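Local coordinates for UPF0749 protein MT1873 (Mycobacterium tuberculosis, PDB 3GMG) that is of unknown function but belongs to the UPF0749 (DUF881) family and is probably membrane-associated, the piece described being its C-terminal part, at residues G32-G37 / R143-A148; I42-P47 / K130-R135; N59-A64 / P113-A118; E67-N72 / I106-D111. All blocks are in the same frame, centred on the assembly; numbering follows the deposited sequence.

Interaction 1: residues G32-G37 / R143-A148; sequences GATGPG and RVDVTA
Thr-34 carries OG1 anti to its backbone N (chi1 -174°), with CG2 in the crowded position between N and the carbonyl carbon, while Asp-145 swings CG beside its own N (chi1 -67°); the two side chains then lie alongside each other, pointing the same way. Thr-34 OG1 donates to Asp-145 OD1 at 2.7 Å, approaching from above the carboxylate plane. Arg-143, extended from CG to NE, grips the same carboxylate side-on: NE reaches Asp-145 OD1 at 2.9 Å, in the guanidinium plane, and NH2 forms the salt bridge to Asp-145 OD2 at 2.8 Å. Each oxygen offers Arg-143 its syn lone pair; with Thr-34 OG1 added, OD1 takes two donors, and the carboxylate's rotation is fixed; this would be expected to favour the ionised acid. Beneath these side chains runs a short antiparallel pairing. In one hydrogen-bonded pair, Ala-33 N to Val-146 O and Val-146 N to Ala-33 O are both 2.8 Å. Gly-35 and Val-144 form another, tight from Val-144 N to Gly-35 O (2.7 Å) and longer from Gly-35 N to Val-144 O (3.2 Å). Thr-34 faces Asp-145 in the non-hydrogen-bonded pair between them. Val-144 turns CG2 onto the backbone of Gly-37, beyond the corner at Pro-36. The other face, with Ala-33, Val-144 and Val-146, lies on Leu-107 and Ile-109 of strand 104-109, and Val-146 also meets Ala-68 and Gln-70 of strand 68-72. On the outer edge Thr-34 pairs antiparallel with a strand of the second subunit, so the two-stranded sheet continues across the dimer interface.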
loop_
_atom_site.group_PDB
_atom_site.type_symbol
_atom_site.label_atom_id
_atom_site.label_comp_id
_atom_site.label_asym_id
_atom_site.label_seq_id
_atom_site.Cartn_x
_atom_site.Cartn_y
_atom_site.Cartn_z
ATOM N N GLY A 32 11.028 -15.488 1.784
ATOM C CA GLY A 32 12.247 -14.713 1.765
ATOM C C GLY A 32 12.758 -14.431 0.369
ATOM O O GLY A 32 12.328 -15.053 -0.615
ATOM N N ALA A 33 13.685 -13.497 0.284
ATOM C CA ALA A 33 14.322 -13.119 -0.966
ATOM C C ALA A 33 15.785 -12.815 -0.736
ATOM O O ALA A 33 16.198 -12.465 0.371
ATOM C CB ALA A 33 13.641 -11.909 -1.549
ATOM N N THR A 34 16.554 -12.960 -1.794
ATOM C CA THR A 34 17.955 -12.615 -1.793
ATOM C C THR A 34 18.338 -11.950 -3.114
ATOM O O THR A 34 17.706 -12.185 -4.162
ATOM C CB THR A 34 18.812 -13.877 -1.530
ATOM O OG1 THR A 34 20.175 -13.507 -1.389
ATOM C CG2 THR A 34 18.674 -14.894 -2.649
ATOM N N GLY A 35 19.327 -11.083 -3.079
ATOM C CA GLY A 35 19.848 -10.428 -4.251
ATOM C C GLY A 35 20.755 -9.288 -3.857
ATOM O O GLY A 35 20.990 -9.063 -2.654
ATOM N N PRO A 36 21.286 -8.540 -4.818
ATOM C CA PRO A 36 22.092 -7.386 -4.468
ATOM C C PRO A 36 21.250 -6.346 -3.760
ATOM O O PRO A 36 20.033 -6.351 -3.892
ATOM C CB PRO A 36 22.563 -6.856 -5.825
ATOM C CG PRO A 36 21.592 -7.373 -6.777
ATOM C CD PRO A 36 21.096 -8.664 -6.273
ATOM N N GLY A 37 21.871 -5.476 -2.996
ATOM C CA GLY A 37 21.114 -4.437 -2.370
ATOM C C GLY A 37 21.976 -3.560 -1.462
ATOM O O GLY A 37 23.185 -3.405 -1.652
ATOM N N ARG A 143 25.153 -9.222 -2.141
ATOM C CA ARG A 143 24.097 -10.092 -1.645
ATOM C C ARG A 143 23.573 -9.603 -0.302
ATOM O O ARG A 143 24.327 -9.449 0.651
ATOM C CB ARG A 143 24.586 -11.526 -1.448
ATOM C CG ARG A 143 23.552 -12.449 -0.846
ATOM C CD ARG A 143 24.049 -13.883 -0.722
ATOM N NE ARG A 143 23.170 -14.642 0.138
ATOM C CZ ARG A 143 23.451 -15.850 0.615
ATOM N NH1 ARG A 143 24.613 -16.436 0.306
ATOM N NH2 ARG A 143 22.580 -16.460 1.410
ATOM N N VAL A 144 22.262 -9.439 -0.251
ATOM C CA VAL A 144 21.512 -9.105 0.949
ATOM C C VAL A 144 20.396 -10.129 1.068
ATOM O O VAL A 144 19.774 -10.476 0.052
ATOM C CB VAL A 144 20.917 -7.694 0.782
ATOM C CG1 VAL A 144 19.901 -7.381 1.892
ATOM C CG2 VAL A 144 22.023 -6.643 0.726
ATOM N N ASP A 145 20.133 -10.637 2.267
ATOM C CA ASP A 145 19.054 -11.598 2.492
ATOM C C ASP A 145 17.918 -10.984 3.299
ATOM O O ASP A 145 18.147 -10.432 4.368
ATOM C CB ASP A 145 19.548 -12.843 3.239
ATOM C CG ASP A 145 20.518 -13.709 2.417
ATOM O OD1 ASP A 145 20.811 -13.419 1.245
ATOM O OD2 ASP A 145 21.001 -14.702 3.002
ATOM N N VAL A 146 16.705 -11.064 2.759
ATOM C CA VAL A 146 15.497 -10.598 3.416
ATOM C C VAL A 146 14.703 -11.836 3.771
ATOM O O VAL A 146 14.081 -12.451 2.901
ATOM C CB VAL A 146 14.686 -9.642 2.505
ATOM C CG1 VAL A 146 13.285 -9.395 3.089
ATOM C CG2 VAL A 146 15.454 -8.331 2.329
ATOM N N THR A 147 14.736 -12.228 5.033
ATOM C CA THR A 147 14.162 -13.507 5.433
ATOM C C THR A 147 12.896 -13.377 6.271
ATOM O O THR A 147 12.181 -14.370 6.455
ATOM C CB THR A 147 15.203 -14.362 6.217
ATOM O OG1 THR A 147 15.586 -13.668 7.403
ATOM C CG2 THR A 147 16.427 -14.637 5.371
ATOM N N ALA A 148 12.616 -12.180 6.796
ATOM C CA ALA A 148 11.390 -11.956 7.534
ATOM C C ALA A 148 10.201 -12.114 6.598
ATOM O O ALA A 148 10.289 -11.752 5.442
ATOM C CB ALA A 148 11.395 -10.547 8.166
#

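Interaction 2: residues I42-P47 / K130-R135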
loop_
_atom_site.group_PDB
_atom_site.type_symbol
_atom_site.label_atom_id
_atom_site.label_comp_id
_atom_site.label_asym_id
_atom_site.label_seq_id
_atom_site.Cartn_x
_atom_site.Cartn_y
_atom_site.Cartn_z
ATOM N N ILE A 42 21.079 2.920 11.077
ATOM C CA ILE A 42 20.718 4.211 11.656
ATOM C C ILE A 42 21.022 4.170 13.153
ATOM O O ILE A 42 20.399 3.392 13.897
ATOM C CB ILE A 42 19.227 4.553 11.452
ATOM C CG1 ILE A 42 18.932 4.699 9.959
ATOM C CG2 ILE A 42 18.905 5.870 12.165
ATOM C CD1 ILE A 42 17.485 4.967 9.613
ATOM N N ASP A 43 22.012 4.954 13.558
ATOM C CA ASP A 43 22.296 5.154 14.972
ATOM C C ASP A 43 21.571 6.418 15.406
ATOM O O ASP A 43 21.671 7.465 14.747
ATOM C CB ASP A 43 23.798 5.274 15.212
ATOM C CG ASP A 43 24.164 5.120 16.687
ATOM O OD1 ASP A 43 23.875 4.050 17.281
ATOM O OD2 ASP A 43 24.761 6.051 17.237
ATOM N N ASP A 44 20.841 6.313 16.513
ATOM C CA ASP A 44 19.973 7.387 16.996
ATOM C C ASP A 44 20.187 7.567 18.500
ATOM O O ASP A 44 19.339 7.157 19.301
ATOM C CB ASP A 44 18.520 7.044 16.704
ATOM C CG ASP A 44 17.558 8.165 17.053
ATOM O OD1 ASP A 44 18.005 9.326 17.191
ATOM O OD2 ASP A 44 16.358 7.884 17.174
ATOM N N PRO A 45 21.311 8.189 18.868
ATOM C CA PRO A 45 21.665 8.297 20.295
ATOM C C PRO A 45 20.816 9.254 21.141
ATOM O O PRO A 45 20.883 9.175 22.380
ATOM C CB PRO A 45 23.112 8.766 20.238
ATOM C CG PRO A 45 23.184 9.556 18.987
ATOM C CD PRO A 45 22.365 8.763 18.014
ATOM N N GLY A 46 20.028 10.131 20.524
ATOM C CA GLY A 46 19.203 11.091 21.273
ATOM C C GLY A 46 18.280 10.454 22.300
ATOM O O GLY A 46 18.419 10.714 23.512
ATOM N N PRO A 47 17.304 9.655 21.854
ATOM C CA PRO A 47 16.905 9.403 20.466
ATOM C C PRO A 47 16.038 10.534 19.932
ATOM O O PRO A 47 15.320 11.196 20.697
ATOM C CB PRO A 47 16.079 8.133 20.581
ATOM C CG PRO A 47 15.435 8.266 21.944
ATOM C CD PRO A 47 16.473 8.884 22.795
ATOM N N LYS A 130 20.298 13.115 10.518
ATOM C CA LYS A 130 21.388 13.989 10.895
ATOM C C LYS A 130 20.911 15.132 11.778
ATOM O O LYS A 130 21.617 15.522 12.724
ATOM C CB LYS A 130 22.082 14.555 9.653
ATOM C CG LYS A 130 22.915 13.567 8.885
ATOM C CD LYS A 130 23.469 14.219 7.629
ATOM C CE LYS A 130 24.442 13.339 6.883
ATOM N NZ LYS A 130 24.789 13.907 5.533
ATOM N N ARG A 131 19.726 15.664 11.503
ATOM C CA ARG A 131 19.302 16.882 12.205
ATOM C C ARG A 131 18.965 16.606 13.666
ATOM O O ARG A 131 18.949 17.525 14.483
ATOM C CB ARG A 131 18.155 17.587 11.476
ATOM C CG ARG A 131 16.757 17.170 11.816
ATOM C CD ARG A 131 15.754 18.200 11.248
ATOM N NE ARG A 131 16.116 18.595 9.881
ATOM C CZ ARG A 131 15.663 18.027 8.755
ATOM N NH1 ARG A 131 14.773 17.036 8.778
ATOM N NH2 ARG A 131 16.097 18.472 7.579
ATOM N N VAL A 132 18.689 15.344 13.993
ATOM C CA VAL A 132 18.403 14.958 15.376
ATOM C C VAL A 132 19.619 14.313 16.051
ATOM O O VAL A 132 19.485 13.704 17.111
ATOM C CB VAL A 132 17.099 14.080 15.484
ATOM C CG1 VAL A 132 15.890 14.837 14.977
ATOM C CG2 VAL A 132 17.241 12.744 14.731
ATOM N N GLY A 133 20.802 14.466 15.450
ATOM C CA GLY A 133 22.052 13.996 16.032
ATOM C C GLY A 133 22.366 12.536 15.759
ATOM O O GLY A 133 23.251 11.961 16.386
ATOM N N GLY A 134 21.647 11.930 14.820
ATOM C CA GLY A 134 21.949 10.554 14.426
ATOM C C GLY A 134 22.903 10.449 13.250
ATOM O O GLY A 134 23.384 11.450 12.707
ATOM N N ARG A 135 23.202 9.212 12.876
ATOM C CA ARG A 135 24.133 8.880 11.796
ATOM C C ARG A 135 23.517 7.769 10.970
ATOM O O ARG A 135 22.945 6.866 11.550
ATOM C CB ARG A 135 25.446 8.324 12.368
ATOM C CG ARG A 135 26.628 9.256 12.319
ATOM C CD ARG A 135 27.912 8.441 12.185
ATOM N NE ARG A 135 27.945 7.273 13.075
ATOM C CZ ARG A 135 28.538 6.124 12.756
ATOM N NH1 ARG A 135 29.123 6.006 11.574
ATOM N NH2 ARG A 135 28.540 5.093 13.602
HETATM O O HOH W 1 19.918 10.969 17.816
#
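The backbones of 42-47 and 130-135 meet in one antiparallel hydrogen-bonded pair, Asp-43 with Arg-135. Asp-43 N gives its hydrogen to Arg-135 O at 2.9 Å, nearly along the C=O axis, and Arg-135 N returns a bond to Asp-43 O at 3.0 Å, in the carbonyl plane. Ile-42 CA adds a CA-H...O contact to the same Arg-135 O. Just past the pair, Gly-134 CA lies 3.1 Å from Asp-43 O, a backbone-on-backbone fit. The 130-135 segment is the end of helix 125-131 turning into strand 135-141: a Schellman motif with Gly-133 at C-prime, in positive phi (85°), and Gly-133 N bonded to Lys-130 O at 3.0 Å. This sharp exit brings the chain directly into edge pairing with strand 37-43 of the five-stranded antiparallel sheet. Pro-45 lays the CG corner of its ring against Gly-133 O at 3.5 Å, with CD near Gly-134 CA. Asp-44, CG anti to its N (chi1 -174°), points its carboxylate into the following turn, where OD1 accepts from Gly-48 N and OD2 from Val-49 N. A water bridges the two segments: it donates to Asp-44 OD1 at 2.6 Å and to Val-132 O, and accepts from Gly-46 N. Val-132 itself packs on Val-49. In the conformer given, Asp-43 OD2 lies 5.3 Å from Arg-135 NH2, too far for a salt bridge.

Interaction 3: residues N59-A64 / P113-A118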
loop_
_atom_site.group_PDB
_atom_site.type_symbol
_atom_site.label_atom_id
_atom_site.label_comp_id
_atom_site.label_asym_id
_atom_site.label_seq_id
_atom_site.Cartn_x
_atom_site.Cartn_y
_atom_site.Cartn_z
ATOM N N ASN A 59 10.021 4.831 1.736
ATOM C CA ASN A 59 9.533 5.379 0.470
ATOM C C ASN A 59 10.665 5.760 -0.470
ATOM O O ASN A 59 10.541 5.625 -1.694
ATOM C CB ASN A 59 8.612 6.576 0.727
ATOM C CG ASN A 59 7.231 6.153 1.200
ATOM O OD1 ASN A 59 6.761 5.069 0.843
ATOM N ND2 ASN A 59 6.572 7.003 1.977
ATOM N N GLU A 60 11.790 6.222 0.067
ATOM C CA GLU A 60 12.967 6.493 -0.753
ATOM C C GLU A 60 13.490 5.197 -1.388
ATOM O O GLU A 60 13.838 5.156 -2.564
ATOM C CB GLU A 60 14.073 7.191 0.056
ATOM C CG GLU A 60 13.715 8.635 0.361
ATOM C CD GLU A 60 14.587 9.272 1.410
ATOM O OE1 GLU A 60 15.750 8.846 1.568
ATOM O OE2 GLU A 60 14.086 10.198 2.088
ATOM N N LEU A 61 13.550 4.124 -0.607
ATOM C CA LEU A 61 14.016 2.842 -1.119
ATOM C C LEU A 61 13.063 2.294 -2.184
ATOM O O LEU A 61 13.512 1.773 -3.201
ATOM C CB LEU A 61 14.210 1.821 0.017
ATOM C CG LEU A 61 15.353 2.147 0.988
ATOM C CD1 LEU A 61 15.224 1.240 2.224
ATOM C CD2 LEU A 61 16.710 2.008 0.304
ATOM N N ARG A 62 11.765 2.416 -1.932
ATOM C CA ARG A 62 10.769 2.027 -2.937
ATOM C C ARG A 62 10.936 2.829 -4.207
ATOM O O ARG A 62 10.880 2.257 -5.312
ATOM C CB ARG A 62 9.370 2.240 -2.410
ATOM C CG ARG A 62 8.966 1.270 -1.396
ATOM C CD ARG A 62 7.630 1.677 -0.838
ATOM N NE ARG A 62 7.064 0.660 0.024
ATOM C CZ ARG A 62 6.185 0.886 0.994
ATOM N NH1 ARG A 62 5.766 2.117 1.265
ATOM N NH2 ARG A 62 5.736 -0.131 1.711
ATOM N N ALA A 63 11.154 4.140 -4.070
ATOM C CA ALA A 63 11.357 5.014 -5.236
ATOM C C ALA A 63 12.474 4.445 -6.096
ATOM O O ALA A 63 12.288 4.252 -7.301
ATOM C CB ALA A 63 11.657 6.476 -4.821
ATOM N N ALA A 64 13.587 4.062 -5.444
ATOM C CA ALA A 64 14.801 3.602 -6.086
ATOM C C ALA A 64 14.733 2.160 -6.593
ATOM O O ALA A 64 15.761 1.609 -7.011
ATOM C CB ALA A 64 15.982 3.732 -5.095
ATOM N N PRO A 113 23.870 0.816 -6.298
ATOM C CA PRO A 113 24.158 2.230 -6.480
ATOM C C PRO A 113 22.904 3.144 -6.510
ATOM O O PRO A 113 22.971 4.294 -6.043
ATOM C CB PRO A 113 24.897 2.249 -7.831
ATOM C CG PRO A 113 25.489 0.898 -7.935
ATOM C CD PRO A 113 24.486 -0.015 -7.352
ATOM N N THR A 114 21.784 2.647 -7.033
ATOM C CA THR A 114 20.554 3.441 -7.090
ATOM C C THR A 114 19.967 3.609 -5.693
ATOM O O THR A 114 19.544 4.701 -5.321
ATOM C CB THR A 114 19.503 2.812 -8.005
ATOM O OG1 THR A 114 20.107 2.517 -9.277
ATOM C CG2 THR A 114 18.323 3.740 -8.205
ATOM N N LEU A 115 19.930 2.508 -4.936
ATOM C CA LEU A 115 19.444 2.576 -3.552
ATOM C C LEU A 115 20.321 3.504 -2.734
ATOM O O LEU A 115 19.809 4.298 -1.971
ATOM C CB LEU A 115 19.435 1.171 -2.926
ATOM C CG LEU A 115 18.490 0.169 -3.597
ATOM C CD1 LEU A 115 18.731 -1.263 -3.105
ATOM C CD2 LEU A 115 17.037 0.545 -3.407
ATOM N N ALA A 116 21.641 3.433 -2.895
ATOM C CA ALA A 116 22.534 4.335 -2.177
ATOM C C ALA A 116 22.326 5.783 -2.582
ATOM O O ALA A 116 22.324 6.672 -1.737
ATOM C CB ALA A 116 23.986 3.927 -2.368
ATOM N N ALA A 117 22.153 6.025 -3.881
ATOM C CA ALA A 117 21.891 7.387 -4.371
ATOM C C ALA A 117 20.649 7.979 -3.721
ATOM O O ALA A 117 20.666 9.147 -3.308
ATOM C CB ALA A 117 21.750 7.405 -5.899
ATOM N N ALA A 118 19.587 7.180 -3.603
ATOM C CA ALA A 118 18.356 7.644 -2.978
ATOM C C ALA A 118 18.627 8.103 -1.564
ATOM O O ALA A 118 18.128 9.138 -1.124
ATOM C CB ALA A 118 17.266 6.572 -3.002
#
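Apolar packing carries this contact between the C-terminal end of helix 51-63 and helix 112-119. Ala-64, the first residue to leave the helical conformation, points its CB at the second helix and touches both Ala-118 CB and Leu-115 CD2, each 3.8 Å from Ala-64 CB. Leu-115, CG beside its backbone N (chi1 -63°), brings CD2 to within 4.0 Å of Leu-61 CD2; the two side chains cross at about a right angle, touching through their CD2 methyls. Methyl-to-carbonyl contacts close the rest. Thr-114 CG2, anti to its N, rests 3.5 Å from Ala-64 O, Leu-115 CD2 lies 3.7 Å from Leu-61 O, and Ala-118 CB sits 3.7 Å from Glu-60 O. The polar bonds are made elsewhere: Thr-114 OG1 to Asp-111 OD2 at the start of its own helix, Glu-60 OE2 to Ala-125 N. Behind the helices, Leu-61 and Leu-115 reach strand 37-43 at Ile-40 and Val-38. With no hydrogen bond between the segments and with Ala-64 and Ala-118 pointing at the opposing helix, association rests on the close fit of small methyl groups, consistent with the short spacing of Ala-64 and Leu-115 CA atoms, 5.4 Å.

Interaction 4: residues E67-N72 / I106-D111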
loop_
_atom_site.group_PDB
_atom_site.type_symbol
_atom_site.label_atom_id
_atom_site.label_comp_id
_atom_site.label_asym_id
_atom_site.label_seq_id
_atom_site.Cartn_x
_atom_site.Cartn_y
_atom_site.Cartn_z
ATOM N N GLU A 67 12.936 -4.115 -4.199
ATOM C CA GLU A 67 12.011 -5.232 -4.426
ATOM C C GLU A 67 11.665 -6.033 -3.172
ATOM O O GLU A 67 10.747 -6.864 -3.177
ATOM C CB GLU A 67 12.579 -6.147 -5.525
ATOM C CG GLU A 67 12.732 -5.376 -6.834
ATOM C CD GLU A 67 13.333 -6.179 -7.970
ATOM O OE1 GLU A 67 13.842 -7.284 -7.712
ATOM O OE2 GLU A 67 13.260 -5.703 -9.139
ATOM N N ALA A 68 12.426 -5.813 -2.089
ATOM C CA ALA A 68 12.145 -6.396 -0.805
ATOM C C ALA A 68 12.825 -5.500 0.205
ATOM O O ALA A 68 13.915 -4.994 -0.050
ATOM C CB ALA A 68 12.679 -7.842 -0.711
ATOM N N ILE A 69 12.162 -5.274 1.342
ATOM C CA ILE A 69 12.688 -4.431 2.416
ATOM C C ILE A 69 12.383 -5.089 3.749
ATOM O O ILE A 69 11.271 -5.581 3.971
ATOM C CB ILE A 69 12.087 -2.996 2.393
ATOM C CG1 ILE A 69 12.356 -2.321 1.046
ATOM C CG2 ILE A 69 12.668 -2.113 3.520
ATOM C CD1 ILE A 69 11.626 -0.972 0.894
ATOM N N GLN A 70 13.378 -5.096 4.635
ATOM C CA GLN A 70 13.216 -5.589 5.995
ATOM C C GLN A 70 13.781 -4.566 6.958
ATOM O O GLN A 70 14.843 -4.015 6.732
ATOM C CB GLN A 70 13.978 -6.902 6.135
ATOM C CG GLN A 70 13.893 -7.571 7.483
ATOM C CD GLN A 70 14.476 -8.957 7.458
ATOM O OE1 GLN A 70 14.200 -9.766 6.558
ATOM N NE2 GLN A 70 15.255 -9.270 8.479
ATOM N N ILE A 71 13.062 -4.302 8.050
ATOM C CA ILE A 71 13.547 -3.392 9.097
ATOM C C ILE A 71 13.856 -4.213 10.342
ATOM O O ILE A 71 12.989 -4.930 10.815
ATOM C CB ILE A 71 12.510 -2.314 9.415
ATOM C CG1 ILE A 71 12.211 -1.500 8.152
ATOM C CG2 ILE A 71 13.010 -1.393 10.537
ATOM C CD1 ILE A 71 11.049 -0.548 8.285
ATOM N N ASN A 72 15.087 -4.115 10.835
ATOM C CA ASN A 72 15.549 -4.844 12.023
ATOM C C ASN A 72 15.898 -3.873 13.139
ATOM O O ASN A 72 16.333 -2.742 12.896
ATOM C CB ASN A 72 16.830 -5.616 11.725
ATOM C CG ASN A 72 16.646 -6.790 10.753
ATOM O OD1 ASN A 72 15.566 -7.306 10.594
ATOM N ND2 ASN A 72 17.750 -7.257 10.165
ATOM N N ILE A 106 18.222 -1.495 8.104
ATOM C CA ILE A 106 17.246 -1.684 7.036
ATOM C C ILE A 106 17.941 -2.391 5.895
ATOM O O ILE A 106 18.972 -1.927 5.427
ATOM C CB ILE A 106 16.619 -0.363 6.553
ATOM C CG1 ILE A 106 15.971 0.387 7.734
ATOM C CG2 ILE A 106 15.602 -0.632 5.446
ATOM C CD1 ILE A 106 16.874 1.432 8.376
ATOM N N LEU A 107 17.377 -3.510 5.470
ATOM C CA LEU A 107 17.906 -4.308 4.354
ATOM C C LEU A 107 16.996 -4.097 3.169
ATOM O O LEU A 107 15.785 -4.142 3.301
ATOM C CB LEU A 107 17.924 -5.786 4.708
ATOM C CG LEU A 107 18.649 -6.173 5.995
ATOM C CD1 LEU A 107 18.383 -7.621 6.336
ATOM C CD2 LEU A 107 20.147 -5.983 5.805
ATOM N N ALA A 108 17.567 -3.834 2.010
ATOM C CA ALA A 108 16.775 -3.641 0.788
ATOM C C ALA A 108 17.477 -4.298 -0.388
ATOM O O ALA A 108 18.684 -4.150 -0.555
ATOM C CB ALA A 108 16.570 -2.204 0.502
ATOM N N ILE A 109 16.705 -5.015 -1.184
ATOM C CA ILE A 109 17.193 -5.689 -2.385
ATOM C C ILE A 109 16.835 -4.852 -3.593
ATOM O O ILE A 109 15.674 -4.469 -3.764
ATOM C CB ILE A 109 16.628 -7.102 -2.503
ATOM C CG1 ILE A 109 17.212 -8.019 -1.410
ATOM C CG2 ILE A 109 16.939 -7.711 -3.890
ATOM C CD1 ILE A 109 16.488 -9.335 -1.224
ATOM N N GLY A 110 17.831 -4.546 -4.406
ATOM C CA GLY A 110 17.669 -3.687 -5.593
ATOM C C GLY A 110 19.026 -3.333 -6.160
ATOM O O GLY A 110 20.031 -3.890 -5.727
ATOM N N ASP A 111 19.091 -2.396 -7.109
ATOM C CA ASP A 111 20.384 -1.956 -7.644
ATOM C C ASP A 111 21.138 -1.163 -6.568
ATOM O O ASP A 111 20.712 -0.071 -6.182
ATOM C CB ASP A 111 20.218 -1.101 -8.906
ATOM C CG ASP A 111 21.535 -0.669 -9.464
ATOM O OD1 ASP A 111 22.321 -1.571 -9.816
ATOM O OD2 ASP A 111 21.810 0.552 -9.485
#
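The carboxamide of Gln-70 is held edge-on: its NE2 donates to Asn-72 OD1 at 2.9 Å, almost straight (172°), landing on a lone pair of that oxygen and within the planes of both amides. Leu-107 CD1 comes against the nitrogens of both amides, 3.9 Å from Asn-72 ND2 and 4.1 Å from Gln-70 NE2. Gln-70 OE1 accepts from Ala-148 N, and Asn-72 OD1 also takes Ser-77 OG, so these polar ends are fixed from several sides. Gln-70 reaches over because its chain is extended with CG anti to the backbone N (chi1 -179°), side by side with Leu-107. Strand 104-109 is the middle one of the five-stranded antiparallel sheet and 68-72 its neighbour. In their hydrogen-bonded pair, Gln-70 N to Leu-107 O and Leu-107 N to Gln-70 O are both 2.9 Å, and Glu-67 N reaches Ile-109 O at 2.8 Å. On the face toward helix 51-63, Ile-69 and Ile-106 run side by side with CG2 methyls 3.8 Å apart, and both touch Leu-61; Ile-71 meets Ile-106 CG1 to CG1. On the other face Ala-68 CB touches Ile-109 CD1 at 4.1 Å, under Val-146. Ala-68 N is buried without a partner. Glu-67 extends to the second subunit, OE1 accepting from Tyr-157 N and Ala-158 N and OE2 from Gln-156 N of that chain.

In the fold
Interactions 2, 3 and 4 are nested in sequence inside the loop closed by interaction 1. Interactions 1 and 4 lie closest, centres about 7 Å apart, joined by Pro-36 O to Gly-110 N, a probable hydrogen bond of 2.9 Å; both touch the second subunit. Interaction 3 covers the face of the sheet opposite interaction 1, its centre about 10 Å from that of interaction 4, with Leu-115 CD1 3.6 Å from Gly-110 CA. Interaction 2 stands at the far end, about 26 Å from interaction 1 between centres, but shares the sheet with interaction 4, where Ile-42 CD1 packs 3.8 Å from Ile-106 CD1.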